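Local coordinates for protein polyphosphate kinase (Porphyromonas gingivalis, PDB 2O8R) that probably catalyses the reversible transfer of the terminal phosphate of ATP to a growing polyphosphate chain, with a magnesium ion as cofactor, at residues 379-383 with 418-422; 404-408 with 437-441; 461-465 with 596-600; 509-514 with 624-630. The protein carries 3 engineered substitutions. All blocks are in the same frame, centred on the assembly; numbering follows the deposited sequence.

Contact 1: 379-383 with 418-422; sequences RVAEN and LSERM
L418 reaches from its helix into the bend of 379-383. CB points at the loop, and with CG anti to the backbone N (chi1 161°) the branch is carried across to it. CG lies 3.9 Å from V380 CG2. Of the two methyls, CD1 heads for the amide of N383, while CD2 abuts the loop backbone, with A381 O and E382 O each 3.4 Å from it. V380 CG2 also meets the selenium of M422, SE at 3.6 Å, the two side chains running past each other in opposite senses; S419 OG closes the patch and is itself bonded to N415 O. This is the C-terminal end of the parallel strands of a phospholipase D-like domain: 379-383 leads out of strand 370-377 into helix 385-395, and 416-425 is the helix of the next beta-alpha-beta crossover, between strands 399-404 and 428-431. Beside L418 CD1, R421 NH1 donates to N383 OD1, modelled at 2.4 Å, a length that is doubtful at this resolution. The amide lies at the guanidinium edge, its plane turned only 15° from that of the guanidinium. E391 takes the NE side of R421 in a salt bridge, and N383 O accepts a hydrogen bond from N383 ND2 of the second subunit.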
loop_
_atom_site.group_PDB
_atom_site.type_symbol
_atom_site.label_atom_id
_atom_site.label_comp_id
_atom_site.label_asym_id
_atom_site.label_seq_id
_atom_site.Cartn_x
_atom_site.Cartn_y
_atom_site.Cartn_z
ATOM N N ARG A 379 -3.441 -0.660 15.385
ATOM C CA ARG A 379 -4.218 -1.393 14.391
ATOM C C ARG A 379 -3.492 -2.665 13.994
ATOM O O ARG A 379 -2.284 -2.783 14.186
ATOM C CB ARG A 379 -4.380 -0.560 13.119
ATOM C CG ARG A 379 -5.605 0.319 13.059
ATOM C CD ARG A 379 -5.889 0.761 11.632
ATOM N NE ARG A 379 -4.744 1.443 11.032
ATOM C CZ ARG A 379 -4.643 2.759 10.881
ATOM N NH1 ARG A 379 -5.626 3.556 11.276
ATOM N NH2 ARG A 379 -3.556 3.281 10.327
ATOM N N VAL A 380 -4.242 -3.614 13.439
ATOM C CA VAL A 380 -3.663 -4.638 12.567
ATOM C C VAL A 380 -4.201 -4.421 11.150
ATOM O O VAL A 380 -5.358 -4.708 10.857
ATOM C CB VAL A 380 -3.892 -6.090 13.073
ATOM C CG1 VAL A 380 -5.204 -6.207 13.825
ATOM C CG2 VAL A 380 -3.818 -7.086 11.911
ATOM N N ALA A 381 -3.359 -3.852 10.294
ATOM C CA ALA A 381 -3.745 -3.553 8.919
ATOM C C ALA A 381 -2.592 -3.789 7.946
ATOM O O ALA A 381 -2.791 -4.302 6.851
ATOM C CB ALA A 381 -4.234 -2.133 8.811
ATOM N N GLU A 382 -1.390 -3.404 8.357
ATOM C CA GLU A 382 -0.196 -3.566 7.550
ATOM C C GLU A 382 0.565 -4.766 8.051
ATOM O O GLU A 382 0.486 -5.123 9.224
ATOM C CB GLU A 382 0.714 -2.338 7.671
ATOM C CG GLU A 382 0.173 -1.072 7.047
ATOM C CD GLU A 382 0.566 -0.939 5.590
ATOM O OE1 GLU A 382 1.764 -0.708 5.316
ATOM O OE2 GLU A 382 -0.325 -1.058 4.722
ATOM N N ASN A 383 1.294 -5.387 7.139
ATOM C CA ASN A 383 2.298 -6.371 7.461
ATOM C C ASN A 383 3.450 -5.706 8.181
ATOM O O ASN A 383 3.777 -4.576 7.867
ATOM C CB ASN A 383 2.823 -6.982 6.168
ATOM C CG ASN A 383 2.253 -8.332 5.907
ATOM O OD1 ASN A 383 2.477 -9.261 6.682
ATOM N ND2 ASN A 383 1.515 -8.464 4.811
ATOM N N LEU A 418 -5.202 -10.359 6.371
ATOM C CA LEU A 418 -4.040 -10.364 7.261
ATOM C C LEU A 418 -4.374 -10.940 8.646
ATOM O O LEU A 418 -3.581 -11.693 9.219
ATOM C CB LEU A 418 -3.423 -8.964 7.359
ATOM C CG LEU A 418 -2.492 -8.630 8.531
ATOM C CD1 LEU A 418 -1.207 -9.423 8.509
ATOM C CD2 LEU A 418 -2.178 -7.165 8.514
ATOM N N SER A 419 -5.549 -10.596 9.168
ATOM C CA SER A 419 -5.998 -11.114 10.459
ATOM C C SER A 419 -6.273 -12.611 10.392
ATOM O O SER A 419 -5.995 -13.346 11.344
ATOM C CB SER A 419 -7.256 -10.388 10.922
ATOM O OG SER A 419 -7.019 -9.000 11.020
ATOM N N GLU A 420 -6.821 -13.056 9.266
ATOM C CA GLU A 420 -7.136 -14.452 9.109
ATOM C C GLU A 420 -5.830 -15.230 8.964
ATOM O O GLU A 420 -5.711 -16.344 9.475
ATOM C CB GLU A 420 -8.124 -14.687 7.946
ATOM C CG GLU A 420 -7.522 -14.736 6.542
ATOM C CD GLU A 420 -8.567 -14.803 5.434
ATOM O OE1 GLU A 420 -8.325 -15.514 4.430
ATOM O OE2 GLU A 420 -9.624 -14.144 5.564
ATOM N N ARG A 421 -4.838 -14.621 8.320
ATOM C CA ARG A 421 -3.555 -15.269 8.170
ATOM C C ARG A 421 -2.921 -15.454 9.536
ATOM O O ARG A 421 -2.322 -16.502 9.815
ATOM C CB ARG A 421 -2.633 -14.460 7.268
ATOM C CG ARG A 421 -1.265 -15.094 7.097
ATOM C CD ARG A 421 -0.408 -14.339 6.106
ATOM N NE ARG A 421 0.452 -13.370 6.767
ATOM C CZ ARG A 421 0.430 -12.064 6.540
ATOM N NH1 ARG A 421 1.263 -11.281 7.204
ATOM N NH2 ARG A 421 -0.408 -11.541 5.654
HETATM N N MSE A 422 -3.068 -14.440 10.384
HETATM C CA MSE A 422 -2.503 -14.473 11.731
HETATM C C MSE A 422 -3.198 -15.491 12.624
HETATM O O MSE A 422 -2.530 -16.239 13.344
HETATM C CB MSE A 422 -2.569 -13.099 12.373
HETATM C CG MSE A 422 -1.622 -12.092 11.761
HETATM SE SE MSE A 422 -2.113 -10.278 12.282
HETATM C CE MSE A 422 -1.561 -10.343 14.160
#

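Contact 2: 404-408 with 437-441; sequences VELKA and KVHAK. With SO4 (sulfate ion), chain F.
E405 and V438 bring the two backbones nearest, with CA atoms 4.8 Å apart, yet no hydrogen bond joins the segments directly. The chain leaves strand 399-404 and turns at E405 (psi 2°), while 437-441 runs past as an irregular stretch. Its H439-A440-K441 is the HxK signature of the phospholipase D superfamily, and H439 is the predicted phosphohistidine. E405 sends its side chain along that of H439, both pointing the same way. Its CG is wedged between backbone N and carbonyl carbon (chi1 57°), and the chain beyond runs extended, bringing OE2 to 3.9 Å from H439 CD2. Carboxylate and imidazole planes stand 79° apart. The same OE2 makes a long salt bridge to K441 NZ at 3.8 Å; N465 OD1 is the closer partner of that ammonium. A sulfate, probably from the crystallisation liquor, lies at the NE2 edge of the imidazole. H439 NE2 and K441 NZ both bond weakly to its O3, at 3.2 and 3.3 Å, while K441 CE lies 3.8 Å above one face of the H439 ring, offset toward the rim. The other ring nitrogen, ND1, bonds to E628 OE1, which fixes the ring's rotation. Further out, the K407 and K437 side chains cross obliquely, K407 NZ lying 3.4 Å from K437 CD. The contact thus bridges the exits of strands 399-404 and 428-431 just before strand 442-447 begins, with the backbone of K437, H439 and A440 bonded to I627 from the second C-terminal domain.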
loop_
_atom_site.group_PDB
_atom_site.type_symbol
_atom_site.label_atom_id
_atom_site.label_comp_id
_atom_site.label_asym_id
_atom_site.label_seq_id
_atom_site.Cartn_x
_atom_site.Cartn_y
_atom_site.Cartn_z
ATOM N N VAL A 404 -5.947 -5.113 20.343
ATOM C CA VAL A 404 -5.984 -4.016 19.376
ATOM C C VAL A 404 -7.046 -2.988 19.751
ATOM O O VAL A 404 -8.240 -3.321 19.861
ATOM C CB VAL A 404 -6.287 -4.527 17.942
ATOM C CG1 VAL A 404 -6.103 -3.413 16.930
ATOM C CG2 VAL A 404 -5.419 -5.722 17.583
ATOM N N GLU A 405 -6.616 -1.737 19.910
ATOM C CA GLU A 405 -7.500 -0.666 20.382
ATOM C C GLU A 405 -8.524 -0.122 19.379
ATOM O O GLU A 405 -9.279 0.792 19.713
ATOM C CB GLU A 405 -6.691 0.499 20.954
ATOM C CG GLU A 405 -5.685 1.125 20.000
ATOM C CD GLU A 405 -5.104 2.439 20.520
ATOM O OE1 GLU A 405 -5.854 3.438 20.611
ATOM O OE2 GLU A 405 -3.890 2.478 20.820
ATOM N N LEU A 406 -8.563 -0.676 18.169
ATOM C CA LEU A 406 -9.421 -0.107 17.136
ATOM C C LEU A 406 -10.898 -0.523 17.220
ATOM O O LEU A 406 -11.313 -1.202 18.168
ATOM C CB LEU A 406 -8.841 -0.306 15.736
ATOM C CG LEU A 406 -9.000 0.993 14.936
ATOM C CD1 LEU A 406 -7.916 2.017 15.305
ATOM C CD2 LEU A 406 -9.096 0.747 13.425
ATOM N N LYS A 407 -11.666 -0.130 16.202
ATOM C CA LYS A 407 -13.100 0.139 16.347
ATOM C C LYS A 407 -14.073 -0.890 15.761
ATOM O O LYS A 407 -13.680 -1.975 15.314
ATOM C CB LYS A 407 -13.427 1.523 15.751
ATOM C CG LYS A 407 -12.356 2.589 15.944
ATOM C CD LYS A 407 -12.329 3.133 17.360
ATOM C CE LYS A 407 -11.064 3.939 17.595
ATOM N NZ LYS A 407 -11.250 4.956 18.662
ATOM N N ALA A 408 -15.354 -0.510 15.795
ATOM C CA ALA A 408 -16.452 -1.228 15.166
ATOM C C ALA A 408 -16.214 -1.289 13.664
ATOM O O ALA A 408 -15.802 -2.327 13.141
ATOM C CB ALA A 408 -17.765 -0.529 15.468
ATOM N N LYS A 437 -11.044 1.847 25.175
ATOM C CA LYS A 437 -10.133 1.462 24.115
ATOM C C LYS A 437 -8.731 1.442 24.709
ATOM O O LYS A 437 -8.361 2.338 25.467
ATOM C CB LYS A 437 -10.265 2.368 22.883
ATOM C CG LYS A 437 -10.128 3.872 23.126
ATOM C CD LYS A 437 -10.805 4.680 22.010
ATOM C CE LYS A 437 -10.181 6.067 21.807
ATOM N NZ LYS A 437 -10.465 7.039 22.898
ATOM N N VAL A 438 -7.972 0.388 24.416
ATOM C CA VAL A 438 -6.679 0.183 25.070
ATOM C C VAL A 438 -5.584 0.985 24.377
ATOM O O VAL A 438 -5.101 0.627 23.299
ATOM C CB VAL A 438 -6.298 -1.316 25.156
ATOM C CG1 VAL A 438 -4.914 -1.505 25.774
ATOM C CG2 VAL A 438 -7.337 -2.074 25.958
ATOM N N HIS A 439 -5.194 2.078 25.010
ATOM C CA HIS A 439 -4.168 2.932 24.451
ATOM C C HIS A 439 -2.789 2.506 24.952
ATOM O O HIS A 439 -1.777 2.914 24.395
ATOM C CB HIS A 439 -4.471 4.392 24.784
ATOM C CG HIS A 439 -3.587 5.365 24.080
ATOM N ND1 HIS A 439 -2.530 5.992 24.701
ATOM C CD2 HIS A 439 -3.590 5.809 22.801
ATOM C CE1 HIS A 439 -1.927 6.789 23.839
ATOM N NE2 HIS A 439 -2.551 6.699 22.680
ATOM N N ALA A 440 -2.766 1.676 25.995
ATOM C CA ALA A 440 -1.530 1.145 26.585
ATOM C C ALA A 440 -0.551 0.582 25.549
ATOM O O ALA A 440 -0.953 -0.050 24.577
ATOM C CB ALA A 440 -1.869 0.084 27.604
ATOM N N LYS A 441 0.736 0.820 25.761
ATOM C CA LYS A 441 1.760 0.396 24.807
ATOM C C LYS A 441 2.716 -0.605 25.473
ATOM O O LYS A 441 3.851 -0.263 25.808
ATOM C CB LYS A 441 2.546 1.608 24.292
ATOM C CG LYS A 441 1.732 2.879 24.010
ATOM C CD LYS A 441 1.068 2.794 22.656
ATOM C CE LYS A 441 0.404 4.096 22.271
ATOM N NZ LYS A 441 -0.354 3.928 21.005
HETATM S S SO4 F . -0.587 8.221 20.350
HETATM O O1 SO4 F . 0.420 8.749 19.432
HETATM O O2 SO4 F . -1.700 9.178 20.440
HETATM O O3 SO4 F . -1.076 6.939 19.847
HETATM O O4 SO4 F . 0.027 7.957 21.648
#

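Contact 3: 461-465 with 596-600; sequences LSTGN and EHSRI. With SO4 (sulfate ion), chain F.
H597-S598-R599 forms the HxR counterpart, in the second phospholipase D-like domain, of the HxK signature, and here it packs on T463 and G464 of the first domain, beside the anion pocket between the two. T463 is the bulk of the contact. Its CG2 lies 3.6 Å from R599 N, and OG1 rests 3.7 Å from S598 CA. That hydroxyl is bonded to the backbone N of T477, and S598 OG is bonded to the T477 hydroxyl, so strand 474-481 holds both partners. T463 O faces the edges of two flat groups at once: H597 CE1 approaches to 3.3 Å, and R599 NH1 stands at 2.7 Å. The CA of G464 also meets the imidazole at its edge. H597 has CG anti to its own N (chi1 -172°), which swings the ring toward the sulfate; NE2 donates to sulfate O1 at 2.7 Å with an angle of 138°, while ND1 is bonded to D476 OD1, a second-shell carboxylate that sets the rotation of the ring. R599 takes another sulfate oxygen in a fork, NH1 and NH2 reaching O4 at 2.9 and 2.8 Å, with the sulfur in the guanidinium plane. D617 pairs with NE behind it. A tetrahedral dianion gripped edge-on by an imidazole and a guanidinium, both braced by acids, is consistent with a phosphate subsite, and fits the prediction that H597 binds ATP; the N-H donors, with the charge of R599, would probably suit phosphoryl oxygens there.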
loop_
_atom_site.group_PDB
_atom_site.type_symbol
_atom_site.label_atom_id
_atom_site.label_comp_id
_atom_site.label_asym_id
_atom_site.label_seq_id
_atom_site.Cartn_x
_atom_site.Cartn_y
_atom_site.Cartn_z
ATOM N N LEU A 461 7.503 -1.754 28.029
ATOM C CA LEU A 461 6.553 -0.628 28.199
ATOM C C LEU A 461 7.061 0.626 27.538
ATOM O O LEU A 461 8.258 0.895 27.556
ATOM C CB LEU A 461 6.294 -0.313 29.662
ATOM C CG LEU A 461 5.574 -1.431 30.398
ATOM C CD1 LEU A 461 6.588 -2.341 31.121
ATOM C CD2 LEU A 461 4.603 -0.808 31.367
ATOM N N SER A 462 6.149 1.415 26.983
ATOM C CA SER A 462 6.556 2.431 26.024
ATOM C C SER A 462 5.652 3.644 25.940
ATOM O O SER A 462 4.449 3.556 26.197
ATOM C CB SER A 462 6.627 1.804 24.643
ATOM O OG SER A 462 7.182 2.730 23.735
ATOM N N THR A 463 6.238 4.765 25.534
ATOM C CA THR A 463 5.495 6.011 25.349
ATOM C C THR A 463 4.812 6.090 23.989
ATOM O O THR A 463 3.918 6.908 23.797
ATOM C CB THR A 463 6.397 7.234 25.520
ATOM O OG1 THR A 463 7.409 7.226 24.505
ATOM C CG2 THR A 463 7.058 7.191 26.874
ATOM N N GLY A 464 5.242 5.251 23.048
ATOM C CA GLY A 464 4.550 5.108 21.774
ATOM C C GLY A 464 4.557 3.687 21.239
ATOM O O GLY A 464 4.929 2.756 21.942
ATOM N N ASN A 465 4.160 3.532 19.977
ATOM C CA ASN A 465 4.056 2.224 19.329
ATOM C C ASN A 465 5.419 1.636 18.968
ATOM O O ASN A 465 6.377 2.379 18.753
ATOM C CB ASN A 465 3.158 2.320 18.093
ATOM C CG ASN A 465 1.746 2.802 18.425
ATOM O OD1 ASN A 465 1.558 3.851 19.040
ATOM N ND2 ASN A 465 0.747 2.035 18.006
ATOM N N GLU A 596 8.193 15.149 19.400
ATOM C CA GLU A 596 8.452 14.969 20.823
ATOM C C GLU A 596 7.280 14.268 21.486
ATOM O O GLU A 596 6.338 14.895 21.961
ATOM C CB GLU A 596 8.710 16.319 21.474
ATOM C CG GLU A 596 10.044 16.938 21.104
ATOM C CD GLU A 596 11.233 16.198 21.702
ATOM O OE1 GLU A 596 11.102 15.607 22.791
ATOM O OE2 GLU A 596 12.307 16.207 21.080
ATOM N N HIS A 597 7.353 12.948 21.525
ATOM C CA HIS A 597 6.160 12.190 21.771
ATOM C C HIS A 597 6.199 11.519 23.117
ATOM O O HIS A 597 5.188 11.004 23.576
ATOM C CB HIS A 597 5.965 11.165 20.646
ATOM C CG HIS A 597 4.655 10.454 20.702
ATOM N ND1 HIS A 597 4.510 9.209 21.277
ATOM C CD2 HIS A 597 3.426 10.821 20.278
ATOM C CE1 HIS A 597 3.249 8.835 21.186
ATOM N NE2 HIS A 597 2.572 9.794 20.581
ATOM N N SER A 598 7.368 11.512 23.750
ATOM C CA SER A 598 7.513 10.922 25.082
ATOM C C SER A 598 6.522 11.531 26.064
ATOM O O SER A 598 6.191 12.728 25.990
ATOM C CB SER A 598 8.931 11.127 25.621
ATOM O OG SER A 598 9.866 10.326 24.929
ATOM N N ARG A 599 6.040 10.694 26.974
ATOM C CA ARG A 599 5.279 11.167 28.126
ATOM C C ARG A 599 5.989 10.684 29.379
ATOM O O ARG A 599 6.061 9.477 29.641
ATOM C CB ARG A 599 3.846 10.656 28.070
ATOM C CG ARG A 599 3.144 10.977 26.768
ATOM C CD ARG A 599 2.172 9.893 26.412
ATOM N NE ARG A 599 1.287 10.329 25.346
ATOM C CZ ARG A 599 1.103 9.680 24.202
ATOM N NH1 ARG A 599 1.728 8.538 23.971
ATOM N NH2 ARG A 599 0.272 10.176 23.291
ATOM N N ILE A 600 6.542 11.626 30.139
ATOM C CA ILE A 600 7.414 11.299 31.269
ATOM C C ILE A 600 7.110 12.184 32.474
ATOM O O ILE A 600 6.896 13.387 32.320
ATOM C CB ILE A 600 8.901 11.460 30.880
ATOM C CG1 ILE A 600 9.314 10.372 29.882
ATOM C CG2 ILE A 600 9.791 11.433 32.125
ATOM C CD1 ILE A 600 10.757 10.475 29.374
HETATM S S SO4 F . -0.587 8.221 20.350
HETATM O O1 SO4 F . 0.420 8.749 19.432
HETATM O O2 SO4 F . -1.700 9.178 20.440
HETATM O O3 SO4 F . -1.076 6.939 19.847
HETATM O O4 SO4 F . 0.027 7.957 21.648
#

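Contact 4: 509-514 with 624-630; sequences LLVARY and YNRIETA
L510 and A630 form an antiparallel hydrogen-bonded pair: L510 N donates to A630 O at 2.8 Å, and A630 N returns to L510 O at 2.7 Å. The next pair, V511 with T629, is non-hydrogen-bonded, and its amides look outward, V511 N to N515 OD1 and T629 N to S615 OG; V511 O accepts weakly from Y514 N, and T629 O from S614 OG. Beyond it A512 N reaches E628 O at 3.2 Å, from 41° above the carbonyl plane, as the ladder begins to splay. I627 hands its backbone to K437, H439 and A440 of the first domain. L510 CB packs on A630 CB, V511 CG1 on I627 CG2, and I627 CD1 lies at the edge of the Y514 ring. R513 bends at chi3 (85°) and gives NE weakly to Y624 O at 3.3 Å, at the guanidinium edge. The E628 carboxylate turns away from strand 510-511. Its OE2 forms a salt bridge with R626 NE at 2.8 Å, and OE1 is bonded to S615 OG and to H439. A short edge strand paired with 629-632 in this way ends the mixed sheet of the second phospholipase D-like domain, next to the predicted active site.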
loop_
_atom_site.group_PDB
_atom_site.type_symbol
_atom_site.label_atom_id
_atom_site.label_comp_id
_atom_site.label_asym_id
_atom_site.label_seq_id
_atom_site.Cartn_x
_atom_site.Cartn_y
_atom_site.Cartn_z
ATOM N N LEU A 509 2.852 -0.834 38.767
ATOM C CA LEU A 509 2.253 -0.321 37.540
ATOM C C LEU A 509 1.080 0.613 37.812
ATOM O O LEU A 509 0.361 0.444 38.788
ATOM C CB LEU A 509 1.783 -1.493 36.689
ATOM C CG LEU A 509 1.448 -1.243 35.227
ATOM C CD1 LEU A 509 2.677 -0.668 34.545
ATOM C CD2 LEU A 509 0.942 -2.531 34.554
ATOM N N LEU A 510 0.888 1.597 36.945
ATOM C CA LEU A 510 -0.284 2.460 37.035
ATOM C C LEU A 510 -1.183 2.290 35.833
ATOM O O LEU A 510 -0.777 2.596 34.713
ATOM C CB LEU A 510 0.133 3.917 37.099
ATOM C CG LEU A 510 1.054 4.316 38.232
ATOM C CD1 LEU A 510 1.164 5.828 38.225
ATOM C CD2 LEU A 510 0.483 3.815 39.538
ATOM N N VAL A 511 -2.403 1.820 36.066
ATOM C CA VAL A 511 -3.387 1.649 34.997
ATOM C C VAL A 511 -4.580 2.597 35.156
ATOM O O VAL A 511 -5.077 2.814 36.255
ATOM C CB VAL A 511 -3.870 0.196 34.902
ATOM C CG1 VAL A 511 -4.690 -0.015 33.640
ATOM C CG2 VAL A 511 -2.673 -0.760 34.910
ATOM N N ALA A 512 -5.015 3.179 34.048
ATOM C CA ALA A 512 -6.111 4.132 34.054
ATOM C C ALA A 512 -7.417 3.416 34.371
ATOM O O ALA A 512 -7.601 2.260 33.994
ATOM C CB ALA A 512 -6.195 4.845 32.706
ATOM N N ARG A 513 -8.317 4.107 35.068
ATOM C CA ARG A 513 -9.586 3.524 35.529
ATOM C C ARG A 513 -9.340 2.479 36.623
ATOM O O ARG A 513 -10.221 1.696 36.965
ATOM C CB ARG A 513 -10.396 2.925 34.364
ATOM C CG ARG A 513 -10.580 3.853 33.167
ATOM C CD ARG A 513 -11.271 3.151 32.007
ATOM N NE ARG A 513 -12.727 3.185 32.146
ATOM C CZ ARG A 513 -13.474 2.173 32.590
ATOM N NH1 ARG A 513 -12.914 1.018 32.936
ATOM N NH2 ARG A 513 -14.791 2.314 32.683
ATOM N N TYR A 514 -8.128 2.479 37.164
ATOM C CA TYR A 514 -7.780 1.633 38.292
ATOM C C TYR A 514 -7.053 2.443 39.359
ATOM O O TYR A 514 -7.698 3.083 40.183
ATOM C CB TYR A 514 -6.953 0.436 37.839
ATOM C CG TYR A 514 -7.757 -0.578 37.072
ATOM C CD1 TYR A 514 -8.569 -1.497 37.736
ATOM C CD2 TYR A 514 -7.717 -0.617 35.680
ATOM C CE1 TYR A 514 -9.332 -2.428 37.034
ATOM C CE2 TYR A 514 -8.459 -1.550 34.964
ATOM C CZ TYR A 514 -9.263 -2.453 35.648
ATOM O OH TYR A 514 -9.990 -3.386 34.948
ATOM N N TYR A 624 -9.773 8.937 31.856
ATOM C CA TYR A 624 -11.086 8.380 32.202
ATOM C C TYR A 624 -11.683 7.374 31.211
ATOM O O TYR A 624 -12.248 6.363 31.621
ATOM C CB TYR A 624 -12.081 9.508 32.479
ATOM C CG TYR A 624 -11.640 10.457 33.579
ATOM C CD1 TYR A 624 -11.593 10.042 34.909
ATOM C CD2 TYR A 624 -11.269 11.767 33.287
ATOM C CE1 TYR A 624 -11.188 10.910 35.920
ATOM C CE2 TYR A 624 -10.863 12.644 34.287
ATOM C CZ TYR A 624 -10.828 12.209 35.601
ATOM O OH TYR A 624 -10.429 13.072 36.596
ATOM N N ASN A 625 -11.559 7.645 29.915
ATOM C CA ASN A 625 -12.148 6.779 28.883
ATOM C C ASN A 625 -11.293 5.582 28.465
ATOM O O ASN A 625 -11.803 4.473 28.293
ATOM C CB ASN A 625 -12.507 7.594 27.640
ATOM C CG ASN A 625 -13.505 8.681 27.928
ATOM O OD1 ASN A 625 -13.542 9.232 29.027
ATOM N ND2 ASN A 625 -14.329 9.000 26.940
ATOM N N ARG A 626 -9.999 5.815 28.288
ATOM C CA ARG A 626 -9.079 4.794 27.804
ATOM C C ARG A 626 -8.479 3.923 28.910
ATOM O O ARG A 626 -8.437 4.313 30.078
ATOM C CB ARG A 626 -7.936 5.463 27.027
ATOM C CG ARG A 626 -8.303 5.897 25.626
ATOM C CD ARG A 626 -8.247 7.391 25.458
ATOM N NE ARG A 626 -6.869 7.847 25.303
ATOM C CZ ARG A 626 -6.227 7.938 24.139
ATOM N NH1 ARG A 626 -4.972 8.368 24.109
ATOM N NH2 ARG A 626 -6.832 7.605 23.006
ATOM N N ILE A 627 -7.995 2.743 28.542
ATOM C CA ILE A 627 -7.043 2.080 29.414
ATOM C C ILE A 627 -5.605 2.435 29.002
ATOM O O ILE A 627 -5.172 2.186 27.870
ATOM C CB ILE A 627 -7.322 0.563 29.580
ATOM C CG1 ILE A 627 -8.324 0.362 30.730
ATOM C CG2 ILE A 627 -6.031 -0.214 29.866
ATOM C CD1 ILE A 627 -8.644 -1.072 31.054
ATOM N N GLU A 628 -4.899 3.065 29.937
ATOM C CA GLU A 628 -3.547 3.568 29.718
ATOM C C GLU A 628 -2.597 2.929 30.714
ATOM O O GLU A 628 -3.027 2.282 31.668
ATOM C CB GLU A 628 -3.507 5.083 29.957
ATOM C CG GLU A 628 -4.539 5.882 29.192
ATOM C CD GLU A 628 -4.078 6.297 27.803
ATOM O OE1 GLU A 628 -2.922 6.021 27.433
ATOM O OE2 GLU A 628 -4.882 6.923 27.084
ATOM N N THR A 629 -1.303 3.133 30.508
ATOM C CA THR A 629 -0.316 2.716 31.499
ATOM C C THR A 629 0.665 3.811 31.877
ATOM O O THR A 629 0.975 4.701 31.080
ATOM C CB THR A 629 0.506 1.501 31.044
ATOM O OG1 THR A 629 1.074 1.756 29.746
ATOM C CG2 THR A 629 -0.360 0.267 31.013
ATOM N N ALA A 630 1.146 3.733 33.111
ATOM C CA ALA A 630 2.329 4.469 33.513
ATOM C C ALA A 630 3.184 3.545 34.363
ATOM O O ALA A 630 2.671 2.731 35.139
ATOM C CB ALA A 630 1.963 5.727 34.274
#

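From the N terminus, contact 1 opens at 379-383 and contact 2 at 404-408 before either has closed; contact 1 closes at 418-422 and contact 2 at 437-441, so the two cross. Both lie in the first C-terminal domain and touch where R379 packs on L406. Contact 3 starts at 461-465, contact 4 at 509-514, and they close in that order at 596-600 and 624-630, crossing in turn, in series with the first pair. Contact 3 spans the two C-terminal domains, contact 4 holds the edge of the second sheet. Contacts 2 and 3 share the sulfate, and contact 4 meets contact 2 directly, gathering both domains round one pocket.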